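Long-range contacts in putative lipoprotein YcdA (Bacillus subtilis subsp. subtilis str. 168, PDB 4R4G), which is of unknown function but is probably anchored to the cell membrane as a lipoprotein, with an Ig-like N-terminal domain joined to a C-terminal domain of helices and strands: residues Val40-Val45 against Asn97-Val102; Phe62-Gly67 against Lys106-Asn111. All blocks are in the same frame, centred on the assembly; numbering follows the deposited sequence. Where two conformers were deposited one is given.

Contact 1 of 2, residues Val40-Val45 against Asn97-Val102; sequences VLKVNV and NLFFVV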
loop_
_atom_site.group_PDB
_atom_site.type_symbol
_atom_site.label_atom_id
_atom_site.label_comp_id
_atom_site.label_asym_id
_atom_site.label_seq_id
_atom_site.Cartn_x
_atom_site.Cartn_y
_atom_site.Cartn_z
ATOM N N VAL A 40 3.050 -7.550 12.628
ATOM C CA VAL A 40 3.622 -7.088 13.879
ATOM C C VAL A 40 2.455 -6.889 14.816
ATOM O O VAL A 40 1.516 -6.179 14.456
ATOM C CB VAL A 40 4.505 -5.822 13.686
ATOM C CG1 VAL A 40 4.871 -5.178 15.026
ATOM C CG2 VAL A 40 5.763 -6.164 12.894
ATOM N N LEU A 41 2.474 -7.557 15.982
ATOM C CA LEU A 41 1.398 -7.424 16.956
ATOM C C LEU A 41 1.691 -6.216 17.833
ATOM O O LEU A 41 2.746 -6.158 18.471
ATOM C CB LEU A 41 1.249 -8.714 17.776
ATOM C CG LEU A 41 0.056 -8.808 18.729
ATOM C CD1 LEU A 41 -1.213 -9.175 17.984
ATOM C CD2 LEU A 41 0.327 -9.812 19.806
ATOM N N LYS A 42 0.787 -5.213 17.800
ATOM C CA LYS A 42 0.912 -3.977 18.585
ATOM C C LYS A 42 0.019 -4.119 19.803
ATOM O O LYS A 42 -1.210 -4.162 19.678
ATOM C CB LYS A 42 0.556 -2.735 17.730
ATOM C CG LYS A 42 0.762 -1.376 18.396
ATOM C CD LYS A 42 0.500 -0.261 17.403
ATOM C CE LYS A 42 0.149 1.058 18.040
ATOM N NZ LYS A 42 0.297 2.190 17.078
ATOM N N VAL A 43 0.648 -4.257 20.973
ATOM C CA VAL A 43 -0.014 -4.426 22.269
ATOM C C VAL A 43 0.229 -3.150 23.096
ATOM O O VAL A 43 1.370 -2.881 23.466
ATOM C CB VAL A 43 0.462 -5.713 23.010
ATOM C CG1 VAL A 43 -0.381 -5.996 24.247
ATOM C CG2 VAL A 43 0.463 -6.924 22.082
ATOM N N ASN A 44 -0.829 -2.340 23.324
ATOM C CA ASN A 44 -0.731 -1.132 24.147
ATOM C C ASN A 44 -0.984 -1.562 25.567
ATOM O O ASN A 44 -2.013 -2.180 25.837
ATOM C CB ASN A 44 -1.704 -0.008 23.704
ATOM C CG ASN A 44 -1.503 1.287 24.472
ATOM O OD1 ASN A 44 -2.029 1.498 25.576
ATOM N ND2 ASN A 44 -0.683 2.162 23.933
ATOM N N VAL A 45 -0.015 -1.319 26.448
ATOM C CA VAL A 45 -0.081 -1.726 27.840
ATOM C C VAL A 45 0.043 -0.508 28.739
ATOM O O VAL A 45 0.491 0.549 28.295
ATOM C CB VAL A 45 0.996 -2.803 28.215
ATOM C CG1 VAL A 45 0.808 -4.097 27.424
ATOM C CG2 VAL A 45 2.424 -2.263 28.076
ATOM N N ASN A 97 3.241 1.245 23.838
ATOM C CA ASN A 97 3.041 0.119 22.937
ATOM C C ASN A 97 4.221 -0.833 22.903
ATOM O O ASN A 97 5.373 -0.407 23.066
ATOM C CB ASN A 97 2.792 0.616 21.505
ATOM C CG ASN A 97 1.533 1.400 21.296
ATOM O OD1 ASN A 97 0.416 0.902 21.438
ATOM N ND2 ASN A 97 1.695 2.605 20.804
ATOM N N LEU A 98 3.920 -2.115 22.603
ATOM C CA LEU A 98 4.877 -3.198 22.451
ATOM C C LEU A 98 4.645 -3.812 21.096
ATOM O O LEU A 98 3.515 -3.841 20.616
ATOM C CB LEU A 98 4.766 -4.247 23.567
ATOM C CG LEU A 98 4.661 -3.777 25.003
ATOM C CD1 LEU A 98 4.121 -4.879 25.852
ATOM C CD2 LEU A 98 6.011 -3.260 25.545
ATOM N N PHE A 99 5.713 -4.256 20.449
ATOM C CA PHE A 99 5.661 -4.772 19.091
ATOM C C PHE A 99 6.381 -6.112 19.007
ATOM O O PHE A 99 7.496 -6.256 19.524
ATOM C CB PHE A 99 6.299 -3.748 18.136
ATOM C CG PHE A 99 5.689 -2.367 18.175
ATOM C CD1 PHE A 99 6.090 -1.438 19.125
ATOM C CD2 PHE A 99 4.763 -1.971 17.213
ATOM C CE1 PHE A 99 5.523 -0.166 19.166
ATOM C CE2 PHE A 99 4.194 -0.699 17.254
ATOM C CZ PHE A 99 4.564 0.187 18.240
ATOM N N PHE A 100 5.731 -7.095 18.369
ATOM C CA PHE A 100 6.252 -8.445 18.261
ATOM C C PHE A 100 5.973 -9.024 16.906
ATOM O O PHE A 100 4.867 -8.885 16.398
ATOM C CB PHE A 100 5.637 -9.350 19.339
ATOM C CG PHE A 100 5.915 -8.919 20.757
ATOM C CD1 PHE A 100 7.124 -9.223 21.370
ATOM C CD2 PHE A 100 4.962 -8.218 21.488
ATOM C CE1 PHE A 100 7.387 -8.812 22.676
ATOM C CE2 PHE A 100 5.218 -7.822 22.801
ATOM C CZ PHE A 100 6.435 -8.104 23.380
ATOM N N VAL A 101 6.971 -9.708 16.341
ATOM C CA VAL A 101 6.877 -10.362 15.040
ATOM C C VAL A 101 6.050 -11.631 15.234
ATOM O O VAL A 101 6.454 -12.507 16.000
ATOM C CB VAL A 101 8.291 -10.656 14.461
ATOM C CG1 VAL A 101 8.202 -11.267 13.077
ATOM C CG2 VAL A 101 9.165 -9.409 14.458
ATOM N N VAL A 102 4.898 -11.711 14.547
ATOM C CA VAL A 102 3.921 -12.805 14.643
ATOM C C VAL A 102 3.362 -13.239 13.277
ATOM O O VAL A 102 3.275 -12.451 12.333
ATOM C CB VAL A 102 2.717 -12.415 15.568
ATOM C CG1 VAL A 102 3.146 -12.253 17.016
ATOM C CG2 VAL A 102 1.973 -11.161 15.071
#

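Contact 2 of 2, residues Phe62-Gly67 against Lys106-Asn111; sequences FTLYQG and KQYELN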
loop_
_atom_site.group_PDB
_atom_site.type_symbol
_atom_site.label_atom_id
_atom_site.label_comp_id
_atom_site.label_asym_id
_atom_site.label_seq_id
_atom_site.Cartn_x
_atom_site.Cartn_y
_atom_site.Cartn_z
ATOM N N PHE A 62 8.875 -7.365 28.717
ATOM C CA PHE A 62 7.787 -8.136 28.117
ATOM C C PHE A 62 8.324 -9.040 27.039
ATOM O O PHE A 62 9.228 -8.652 26.297
ATOM C CB PHE A 62 6.692 -7.223 27.528
ATOM C CG PHE A 62 6.041 -6.249 28.483
ATOM C CD1 PHE A 62 6.657 -5.038 28.797
ATOM C CD2 PHE A 62 4.792 -6.520 29.034
ATOM C CE1 PHE A 62 6.042 -4.121 29.644
ATOM C CE2 PHE A 62 4.172 -5.595 29.875
ATOM C CZ PHE A 62 4.797 -4.397 30.165
ATOM N N THR A 63 7.772 -10.257 26.963
ATOM C CA THR A 63 8.101 -11.256 25.947
ATOM C C THR A 63 6.794 -11.801 25.409
ATOM O O THR A 63 5.800 -11.876 26.142
ATOM C CB THR A 63 9.022 -12.367 26.489
ATOM O OG1 THR A 63 8.359 -13.044 27.549
ATOM C CG2 THR A 63 10.366 -11.844 26.984
ATOM N N LEU A 64 6.777 -12.168 24.132
ATOM C CA LEU A 64 5.589 -12.767 23.562
ATOM C C LEU A 64 5.900 -14.136 23.049
ATOM O O LEU A 64 6.931 -14.340 22.410
ATOM C CB LEU A 64 5.005 -11.907 22.422
ATOM C CG LEU A 64 3.583 -12.252 22.007
ATOM C CD1 LEU A 64 2.591 -11.376 22.709
ATOM C CD2 LEU A 64 3.416 -12.089 20.581
ATOM N N TYR A 65 4.983 -15.064 23.283
ATOM C CA TYR A 65 5.044 -16.415 22.767
ATOM C C TYR A 65 3.908 -16.600 21.811
ATOM O O TYR A 65 2.804 -16.125 22.068
ATOM C CB TYR A 65 4.989 -17.460 23.890
ATOM C CG TYR A 65 6.291 -17.580 24.658
ATOM C CD1 TYR A 65 6.621 -16.672 25.663
ATOM C CD2 TYR A 65 7.187 -18.608 24.395
ATOM C CE1 TYR A 65 7.821 -16.775 26.368
ATOM C CE2 TYR A 65 8.418 -18.683 25.047
ATOM C CZ TYR A 65 8.725 -17.775 26.044
ATOM O OH TYR A 65 9.907 -17.910 26.741
ATOM N N GLN A 66 4.188 -17.248 20.678
ATOM C CA GLN A 66 3.214 -17.676 19.689
ATOM C C GLN A 66 3.239 -19.162 19.776
ATOM O O GLN A 66 4.294 -19.769 19.544
ATOM C CB GLN A 66 3.582 -17.164 18.313
ATOM C CG GLN A 66 2.587 -17.524 17.264
ATOM C CD GLN A 66 3.144 -17.148 15.948
ATOM O OE1 GLN A 66 2.951 -16.031 15.474
ATOM N NE2 GLN A 66 3.898 -18.060 15.367
ATOM N N GLY A 67 2.141 -19.739 20.241
ATOM C CA GLY A 67 2.099 -21.158 20.549
ATOM C C GLY A 67 3.011 -21.335 21.740
ATOM O O GLY A 67 2.849 -20.630 22.757
ATOM N N LYS A 106 -2.729 -16.440 15.498
ATOM C CA LYS A 106 -2.284 -17.534 16.352
ATOM C C LYS A 106 -2.656 -17.265 17.821
ATOM O O LYS A 106 -3.379 -16.299 18.116
ATOM C CB LYS A 106 -0.781 -17.809 16.177
ATOM C CG LYS A 106 -0.356 -18.226 14.756
ATOM C CD LYS A 106 -1.020 -19.499 14.185
ATOM C CE LYS A 106 -0.504 -19.876 12.803
ATOM N NZ LYS A 106 -1.271 -21.010 12.191
ATOM N N GLN A 107 -2.228 -18.158 18.725
ATOM C CA GLN A 107 -2.500 -18.013 20.152
ATOM C C GLN A 107 -1.272 -17.438 20.827
ATOM O O GLN A 107 -0.230 -18.090 20.888
ATOM C CB GLN A 107 -2.950 -19.339 20.778
ATOM C CG GLN A 107 -4.284 -19.852 20.218
ATOM C CD GLN A 107 -5.368 -18.790 20.186
ATOM O OE1 GLN A 107 -5.712 -18.183 21.210
ATOM N NE2 GLN A 107 -5.909 -18.521 18.996
ATOM N N TYR A 108 -1.367 -16.176 21.251
ATOM C CA TYR A 108 -0.237 -15.493 21.864
ATOM C C TYR A 108 -0.352 -15.483 23.379
ATOM O O TYR A 108 -1.414 -15.756 23.948
ATOM C CB TYR A 108 -0.055 -14.060 21.303
ATOM C CG TYR A 108 -0.258 -13.988 19.799
ATOM C CD1 TYR A 108 0.629 -14.617 18.921
ATOM C CD2 TYR A 108 -1.359 -13.330 19.254
ATOM C CE1 TYR A 108 0.416 -14.601 17.542
ATOM C CE2 TYR A 108 -1.566 -13.287 17.873
ATOM C CZ TYR A 108 -0.677 -13.925 17.023
ATOM O OH TYR A 108 -0.890 -13.903 15.669
ATOM N N GLU A 109 0.798 -15.276 24.019
ATOM C CA GLU A 109 0.954 -15.174 25.439
ATOM C C GLU A 109 1.953 -14.081 25.700
ATOM O O GLU A 109 3.085 -14.163 25.233
ATOM C CB GLU A 109 1.365 -16.501 26.058
ATOM C CG GLU A 109 1.515 -16.414 27.569
ATOM C CD GLU A 109 1.657 -17.719 28.325
ATOM O OE1 GLU A 109 0.630 -18.413 28.517
ATOM O OE2 GLU A 109 2.783 -17.998 28.801
ATOM N N LEU A 110 1.504 -13.014 26.380
ATOM C CA LEU A 110 2.333 -11.891 26.765
ATOM C C LEU A 110 2.724 -12.080 28.208
ATOM O O LEU A 110 1.840 -12.280 29.043
ATOM C CB LEU A 110 1.587 -10.559 26.558
ATOM C CG LEU A 110 2.354 -9.274 26.895
ATOM C CD1 LEU A 110 3.315 -8.918 25.806
ATOM C CD2 LEU A 110 1.407 -8.119 27.087
ATOM N N ASN A 111 4.043 -12.052 28.500
ATOM C CA ASN A 111 4.545 -12.178 29.876
ATOM C C ASN A 111 5.258 -10.908 30.257
ATOM O O ASN A 111 5.954 -10.322 29.434
ATOM C CB ASN A 111 5.467 -13.400 30.095
ATOM C CG ASN A 111 5.914 -13.595 31.556
ATOM O OD1 ASN A 111 5.124 -13.971 32.442
ATOM N ND2 ASN A 111 7.185 -13.311 31.854
HETATM O O HOH W 1 8.974 -11.363 30.237
#

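Contact 1 of 2, residues Val40-Val45 against Asn97-Val102
Asn-97 meets Lys-42 and Asn-44 where strands 40-45 and 97-102 run antiparallel. Its OD1 accepts a hydrogen bond from Asn-44 ND2 at 3.0 Å; OD1 lies almost in the amide plane of Asn-44, whereas Asn-44 ND2 stands above the carbonyl plane of Asn-97, the two amides being turned 72° apart. The same OD1 lies 3.4 Å from Lys-42 CE, while Asn-97 ND2 is hydrogen-bonded to the backbone O of Glu-81. Lys-42, extended beyond CG, runs side by side with Phe-99, its CG 3.7 Å from ring atom CE2. Val-40 CG1 reaches the edge of that ring in plane. On the other face of the sheet Leu-98 CD1 sits against both methyls of Val-45, 3.7 Å from CG1; Leu-98 CG, anti to its own carbonyl carbon (chi1 -46°), also approaches Val-45 CG2. The backbones are pinned by paired bonds at Leu-41/Phe-100 and Val-43/Leu-98, for example Leu-41 N to Phe-100 O at 2.8 Å. In the Ig-like sandwich, strand 16-25 pairs with 40-45 along its other edge, and the face of Leu-41, Val-43, Leu-98 and Phe-100 packs on strands 62-66 and 107-112.

Contact 2 of 2, residues Phe62-Gly67 against Lys106-Asn111
Gln-66 CB comes in plane at the edge of the Tyr-108 ring, while the backbone O of Lys-106 lies over one face, 3.5 Å above the plane and offset toward the rim. In this antiparallel strand pair of an Ig-like β-sandwich, the extended Gln-66 side chain lies beside the ring, CG 3.7 Å from Tyr-108 CE1, with amide and ring planes 45° apart. Gln-66 OE1 bonds to Asp-103 N, and Tyr-108 OH accepts from Lys-106 N at 3.1 Å and also binds Asp-103 O, which fixes the phenol end. An alanine at Tyr-108 would probably open a gap beside Gln-66 and leave Lys-106 N and Asp-103 O without their hydroxyl partner. Leu-64 CG stands anti to its backbone N (chi1 -165°), and from it CD1 reaches Tyr-108 CB and Leu-110 CD1, each at 4.0 Å; the two leucine side chains cross at about a right angle. Opposite this inward face, Thr-63 and Asn-111 lie side by side, and a water bonds to Thr-63 OG1. Paired backbone bonds join Thr-63 with Asn-111 and Tyr-65 with Glu-109. Past the end of strand 62-66, Gly-67 N still bonds to Gln-107 O at 3.0 Å, nearly straight at 173°.

Overall arrangement
Contacts 1 and 2 lie in the two antiparallel sheets of the N-terminal Ig-like domain, their centres about 10 Å apart. Their segments alternate along the chain (40-45, 62-67, 97-102, 106-111), so the chain crosses between the sheets three times, and strand 93-102 leads directly into 107-112. The inward faces meet in a shared hydrophobic core: Leu-98 CD1 is 3.5 Å from Phe-62 CG, Phe-100 CG is 3.5 Å from Leu-64 CB, and Val-102 also packs on Leu-64. Contact 1 is the more buried, contact 2 only partly so. Each pairs sequence-distant strands within its own sheet, and the packing of the two inner faces makes the sandwich, within the DUF4352 family region.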